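PDB 3LNW: phosphotransferase system, HPr-related proteins from Thermoanaerobacter tengcongensis, which probably serves as the general phosphocarrier of the phosphoenolpyruvate-dependent sugar phosphotransferase system, which phosphorylates sugars as they cross the cell membrane. Local coordinates for residues 4-9 / 76-81; 35-40 / 51-56. All blocks are in the same frame, centred on the assembly; numbering follows the deposited sequence.

Contact 1: residues 4-9 / 76-81; sequences VTIEIK and ALVDLI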
loop_
_atom_site.group_PDB
_atom_site.type_symbol
_atom_site.label_atom_id
_atom_site.label_comp_id
_atom_site.label_asym_id
_atom_site.label_seq_id
_atom_site.Cartn_x
_atom_site.Cartn_y
_atom_site.Cartn_z
ATOM N N VAL A 4 7.926 4.177 4.304
ATOM C CA VAL A 4 8.773 3.159 3.690
ATOM C C VAL A 4 8.729 3.230 2.167
ATOM O O VAL A 4 7.657 3.347 1.582
ATOM C CB VAL A 4 8.369 1.733 4.139
ATOM C CG1 VAL A 4 9.034 0.684 3.258
ATOM C CG2 VAL A 4 8.733 1.515 5.596
ATOM N N THR A 5 9.895 3.166 1.534
ATOM C CA THR A 5 9.965 3.099 0.083
ATOM C C THR A 5 10.084 1.639 -0.349
ATOM O O THR A 5 10.940 0.912 0.138
ATOM C CB THR A 5 11.164 3.878 -0.456
ATOM O OG1 THR A 5 11.094 5.239 -0.014
ATOM C CG2 THR A 5 11.170 3.843 -1.963
ATOM N N ILE A 6 9.209 1.198 -1.242
ATOM C CA ILE A 6 9.195 -0.210 -1.610
ATOM C C ILE A 6 8.730 -0.464 -3.038
ATOM O O ILE A 6 7.902 0.269 -3.579
ATOM C CB ILE A 6 8.313 -1.029 -0.652
ATOM C CG1 ILE A 6 8.619 -2.521 -0.795
ATOM C CG2 ILE A 6 6.842 -0.737 -0.898
ATOM C CD1 ILE A 6 8.012 -3.387 0.289
ATOM N N GLU A 7 9.271 -1.522 -3.631
ATOM C CA GLU A 7 8.927 -1.937 -4.979
ATOM C C GLU A 7 7.899 -3.050 -4.927
ATOM O O GLU A 7 8.063 -4.028 -4.185
ATOM C CB GLU A 7 10.177 -2.432 -5.707
ATOM C CG GLU A 7 9.902 -3.055 -7.061
ATOM C CD GLU A 7 11.108 -3.767 -7.638
ATOM O OE1 GLU A 7 12.132 -3.890 -6.932
ATOM O OE2 GLU A 7 11.029 -4.209 -8.800
ATOM N N ILE A 8 6.864 -2.776 -5.636
ATOM C CA ILE A 8 5.741 -3.706 -5.748
ATOM C C ILE A 8 6.120 -4.774 -6.785
ATOM O O ILE A 8 6.529 -4.451 -7.891
ATOM C CB ILE A 8 4.348 -2.996 -6.092
ATOM C CG1 ILE A 8 3.986 -1.902 -5.027
ATOM C CG2 ILE A 8 3.328 -4.088 -6.605
ATOM C CD1 ILE A 8 3.845 -2.277 -3.636
ATOM N N LYS A 9 6.410 -6.206 -6.656
ATOM C CA LYS A 9 6.979 -7.160 -7.610
ATOM C C LYS A 9 5.969 -8.181 -8.131
ATOM O O LYS A 9 6.308 -9.032 -8.947
ATOM C CB LYS A 9 8.205 -7.851 -7.000
ATOM C CG LYS A 9 9.221 -6.865 -6.468
ATOM C CD LYS A 9 10.487 -7.566 -6.058
ATOM C CE LYS A 9 11.040 -8.371 -7.224
ATOM N NZ LYS A 9 11.355 -7.505 -8.396
ATOM N N ALA A 76 2.679 -4.571 8.349
ATOM C CA ALA A 76 1.681 -5.454 7.744
ATOM C C ALA A 76 1.669 -5.352 6.225
ATOM O O ALA A 76 1.580 -6.359 5.524
ATOM C CB ALA A 76 0.298 -5.157 8.301
ATOM N N LEU A 77 1.753 -4.130 5.720
ATOM C CA LEU A 77 1.733 -3.904 4.280
ATOM C C LEU A 77 3.020 -4.386 3.622
ATOM O O LEU A 77 2.994 -4.954 2.533
ATOM C CB LEU A 77 1.497 -2.423 3.978
ATOM C CG LEU A 77 0.114 -1.920 4.393
ATOM C CD1 LEU A 77 0.027 -0.408 4.273
ATOM C CD2 LEU A 77 -0.967 -2.609 3.567
ATOM N N VAL A 78 4.140 -4.153 4.294
ATOM C CA VAL A 78 5.439 -4.584 3.797
ATOM C C VAL A 78 5.501 -6.104 3.674
ATOM O O VAL A 78 5.886 -6.636 2.631
ATOM C CB VAL A 78 6.585 -4.088 4.709
ATOM C CG1 VAL A 78 7.893 -4.772 4.345
ATOM C CG2 VAL A 78 6.722 -2.576 4.614
ATOM N N ASP A 79 5.119 -6.797 4.742
ATOM C CA ASP A 79 5.111 -8.256 4.740
ATOM C C ASP A 79 4.210 -8.797 3.632
ATOM O O ASP A 79 4.529 -9.799 2.997
ATOM C CB ASP A 79 4.668 -8.797 6.104
ATOM C CG ASP A 79 5.670 -8.500 7.205
ATOM O OD1 ASP A 79 6.802 -8.084 6.886
ATOM O OD2 ASP A 79 5.330 -8.685 8.392
ATOM N N LEU A 80 3.087 -8.124 3.402
ATOM C CA LEU A 80 2.141 -8.537 2.374
ATOM C C LEU A 80 2.748 -8.368 0.987
ATOM O O LEU A 80 2.646 -9.249 0.136
ATOM C CB LEU A 80 0.850 -7.724 2.487
ATOM C CG LEU A 80 -0.293 -8.121 1.551
ATOM C CD1 LEU A 80 -0.759 -9.539 1.840
ATOM C CD2 LEU A 80 -1.451 -7.149 1.673
ATOM N N ILE A 81 3.386 -7.226 0.768
ATOM C CA ILE A 81 4.008 -6.925 -0.513
ATOM C C ILE A 81 5.193 -7.841 -0.804
ATOM O O ILE A 81 5.381 -8.285 -1.937
ATOM C CB ILE A 81 4.471 -5.456 -0.576
ATOM C CG1 ILE A 81 3.261 -4.519 -0.574
ATOM C CG2 ILE A 81 5.325 -5.216 -1.806
ATOM C CD1 ILE A 81 3.623 -3.046 -0.575
#
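I6 and I81 meet end to end, and this aliphatic contact shows how a helix can be laid along an edge strand. Strand 4-7 and helix 76-81 run nearly parallel, their axes 14° apart and 10.0 Å from each other at closest approach, so the space between them is filled by side chains.

The apolar contacts do the work. With CG1 opposite its amide nitrogen (chi1 -164°) and CD1 continuing outward, I6 reaches CG2 of I81, the I6 CD1 to I81 CG2 distance being 3.9 Å. The other branch of I6 joins in, with CG2 lying 4.0 Å from CD1 of I81, so that both arms of each isoleucine take part. V78 presents CG1 to I6 CD1 at 4.3 Å and CG2 to V4 CG1 at 4.2 Å; it is thus shared by V4 and I6, and I6 reaches on to I81, about one turn later. I8 crosses I81 at about a right angle, although its CD1 is modelled too close to I81 CD1 for the detail to be trusted. The methyl CG2 of I81 also rests 3.8 Å from the carbonyl oxygen E7 O, a van der Waals contact.

The one charged pair lies within 4-9. K9 curls back along its own segment, and K9 NZ and E7 OE2 form a salt bridge at 3.3 Å, its hydrogen bond weak; CB of E7 is directed away from the helix.

Beyond the pair, strand 4-7 is bonded through V4 and I6 to L63 and V61 of the adjacent strand 60-66, and I81 also touches L63. L77 touches F22 and T25 of helix 16-26, and L80 touches T25. The last helix, lying on the sheet beside helix 16-26, fits the open-faced sandwich of HPr.

Contact 2: residues 35-40 / 51-56; sequences VEKDNK and MSLGVS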
loop_
_atom_site.group_PDB
_atom_site.type_symbol
_atom_site.label_atom_id
_atom_site.label_comp_id
_atom_site.label_asym_id
_atom_site.label_seq_id
_atom_site.Cartn_x
_atom_site.Cartn_y
_atom_site.Cartn_z
ATOM N N VAL A 35 -0.386 6.028 0.020
ATOM C CA VAL A 35 0.532 5.479 -0.967
ATOM C C VAL A 35 0.870 6.556 -1.978
ATOM O O VAL A 35 -0.017 7.194 -2.543
ATOM C CB VAL A 35 -0.058 4.272 -1.706
ATOM C CG1 VAL A 35 0.987 3.659 -2.629
ATOM C CG2 VAL A 35 -0.565 3.245 -0.712
ATOM N N GLU A 36 2.165 6.759 -2.188
ATOM C CA GLU A 36 2.638 7.749 -3.142
ATOM C C GLU A 36 3.415 7.083 -4.276
ATOM O O GLU A 36 4.252 6.230 -4.035
ATOM C CB GLU A 36 3.497 8.805 -2.436
ATOM C CG GLU A 36 4.157 9.801 -3.372
ATOM C CD GLU A 36 4.906 10.879 -2.620
ATOM O OE1 GLU A 36 4.642 11.048 -1.410
ATOM O OE2 GLU A 36 5.761 11.553 -3.233
ATOM N N LYS A 37 3.122 7.469 -5.512
ATOM C CA LYS A 37 3.852 6.972 -6.673
ATOM C C LYS A 37 4.151 8.121 -7.599
ATOM O O LYS A 37 3.301 8.862 -7.832
ATOM C CB LYS A 37 2.966 6.022 -7.463
ATOM C CG LYS A 37 3.506 5.709 -8.837
ATOM C CD LYS A 37 2.717 4.629 -9.541
ATOM C CE LYS A 37 2.872 4.722 -11.041
ATOM N NZ LYS A 37 4.295 4.603 -11.463
ATOM N N ASP A 38 5.321 8.321 -8.153
ATOM C CA ASP A 38 5.549 9.620 -8.827
ATOM C C ASP A 38 5.346 10.790 -7.830
ATOM O O ASP A 38 6.108 10.956 -6.879
ATOM C CB ASP A 38 4.877 9.902 -10.176
ATOM C CG ASP A 38 5.041 8.746 -11.128
ATOM O OD1 ASP A 38 6.150 8.160 -11.150
ATOM O OD2 ASP A 38 4.075 8.407 -11.839
ATOM N N ASN A 39 4.307 11.588 -8.048
ATOM C CA ASN A 39 4.069 12.765 -7.212
ATOM C C ASN A 39 2.693 12.730 -6.570
ATOM O O ASN A 39 2.273 13.673 -5.888
ATOM C CB ASN A 39 4.158 14.037 -8.042
ATOM C CG ASN A 39 5.087 15.038 -7.434
ATOM O OD1 ASN A 39 5.642 14.795 -6.360
ATOM N ND2 ASN A 39 5.260 16.178 -8.097
ATOM N N LYS A 40 1.997 11.622 -6.777
ATOM C CA LYS A 40 0.592 11.522 -6.430
ATOM C C LYS A 40 0.414 10.691 -5.182
ATOM O O LYS A 40 0.671 9.498 -5.199
ATOM C CB LYS A 40 -0.180 10.884 -7.595
ATOM C CG LYS A 40 -1.651 10.550 -7.333
ATOM C CD LYS A 40 -2.552 11.688 -7.731
ATOM C CE LYS A 40 -4.002 11.270 -7.947
ATOM N NZ LYS A 40 -4.961 12.369 -7.651
ATOM N N MET A 51 -6.441 2.683 -7.508
ATOM C CA MET A 51 -6.599 2.507 -8.945
ATOM C C MET A 51 -6.028 3.701 -9.702
ATOM O O MET A 51 -5.346 3.540 -10.714
ATOM C CB MET A 51 -8.072 2.312 -9.301
ATOM C CG MET A 51 -8.676 1.003 -8.818
ATOM S SD MET A 51 -8.018 -0.461 -9.653
ATOM C CE MET A 51 -6.817 -1.010 -8.452
ATOM N N SER A 52 -6.297 4.900 -9.197
ATOM C CA SER A 52 -5.868 6.124 -9.864
ATOM C C SER A 52 -4.352 6.254 -9.904
ATOM O O SER A 52 -3.803 6.991 -10.724
ATOM C CB SER A 52 -6.474 7.349 -9.175
ATOM O OG SER A 52 -5.837 7.607 -7.939
ATOM N N LEU A 53 -3.678 5.536 -9.016
ATOM C CA LEU A 53 -2.230 5.612 -8.920
ATOM C C LEU A 53 -1.581 4.827 -10.055
ATOM O O LEU A 53 -0.454 5.112 -10.456
ATOM C CB LEU A 53 -1.767 5.086 -7.560
ATOM C CG LEU A 53 -0.637 5.854 -6.879
ATOM C CD1 LEU A 53 -0.897 7.338 -6.944
ATOM C CD2 LEU A 53 -0.481 5.402 -5.439
ATOM N N GLY A 54 -2.305 3.840 -10.572
ATOM C CA GLY A 54 -1.813 3.024 -11.665
ATOM C C GLY A 54 -0.493 2.357 -11.337
ATOM O O GLY A 54 0.498 2.539 -12.044
ATOM N N VAL A 55 -0.480 1.578 -10.262
ATOM C CA VAL A 55 0.739 0.912 -9.833
ATOM C C VAL A 55 0.877 -0.459 -10.481
ATOM O O VAL A 55 0.088 -1.367 -10.218
ATOM C CB VAL A 55 0.795 0.766 -8.308
ATOM C CG1 VAL A 55 2.183 0.306 -7.871
ATOM C CG2 VAL A 55 0.442 2.083 -7.646
ATOM N N SER A 56 1.889 -0.594 -11.330
ATOM C CA SER A 56 2.141 -1.840 -12.035
ATOM C C SER A 56 3.330 -2.577 -11.431
ATOM O O SER A 56 4.013 -2.057 -10.550
ATOM C CB SER A 56 2.399 -1.561 -13.511
ATOM O OG SER A 56 1.339 -0.812 -14.071
#
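K37, at the end of strand 32-37, comes opposite L53 of helix 47-53, with their CA atoms 6.6 Å apart, while the chain folds back through a type II' turn from K37 to K40 and, on the other side, leaves helical geometry at G54 with a positive phi of 57°.

The side chains illustrate how one leucine can span the two strands of a hairpin close to its turn. L53 divides its two methyls between the arms: CD2 crosses to V35 and packs on CG1 at 3.6 Å, whereas CD1 lies over K40, very close to its CG and its carbonyl oxygen, perhaps closer than the model can be trusted. Between them, CG of L53 sits 3.7 Å from CB of K37.

K37 continues the apolar surface with its methylenes. Its chain leaves opposite the backbone nitrogen (chi1 167°) and stays extended, which lays CD 3.3 Å from L53 O and CE 3.4 Å from G54 O; the bend at chi4 (59°) then swings NZ aside. V55 slides past in the opposite direction, its CG2 3.9 Å from K37 CD. The methylenes next to the charge thus lie against the two carbonyl oxygens, while NZ points past them to a weak hydrogen bond with N59 OD1 and a long ion pair with D38.

At the exposed edge K40 bends at chi2 and brings CE to 4.1 Å from S52 OG, an oxygen whose hydrogen bond goes to G49 O.

The arrangement belongs to the open-faced alpha/beta sandwich of HPr, where a short second helix leans on the hairpin of the second and third strands; V55 is bonded through its backbone to L14, the neighbour of H15, probably the phosphoryl-accepting histidine of the family.

Contacts 1 and 2 have centres about 14 Å apart and are joined through the same antiparallel sheet, on which residues 4-9 follow an edge strand and residues 35-40 the end of an inner one. Strand 60-66 lies between: V61 touches I6 and I8 of contact 1 as well as V35, K37 and V55 of contact 2, and L63 touches I81 and V35. The two also meet directly, I8 CG1 resting 4.0 Å from V55 CG1. Along the chain contact 2 is nested within the loop that contact 1 closes. V55 also leads toward the probable phosphorylation site, since its backbone partner L14 precedes H15; M51, outside the packing itself, touches H15.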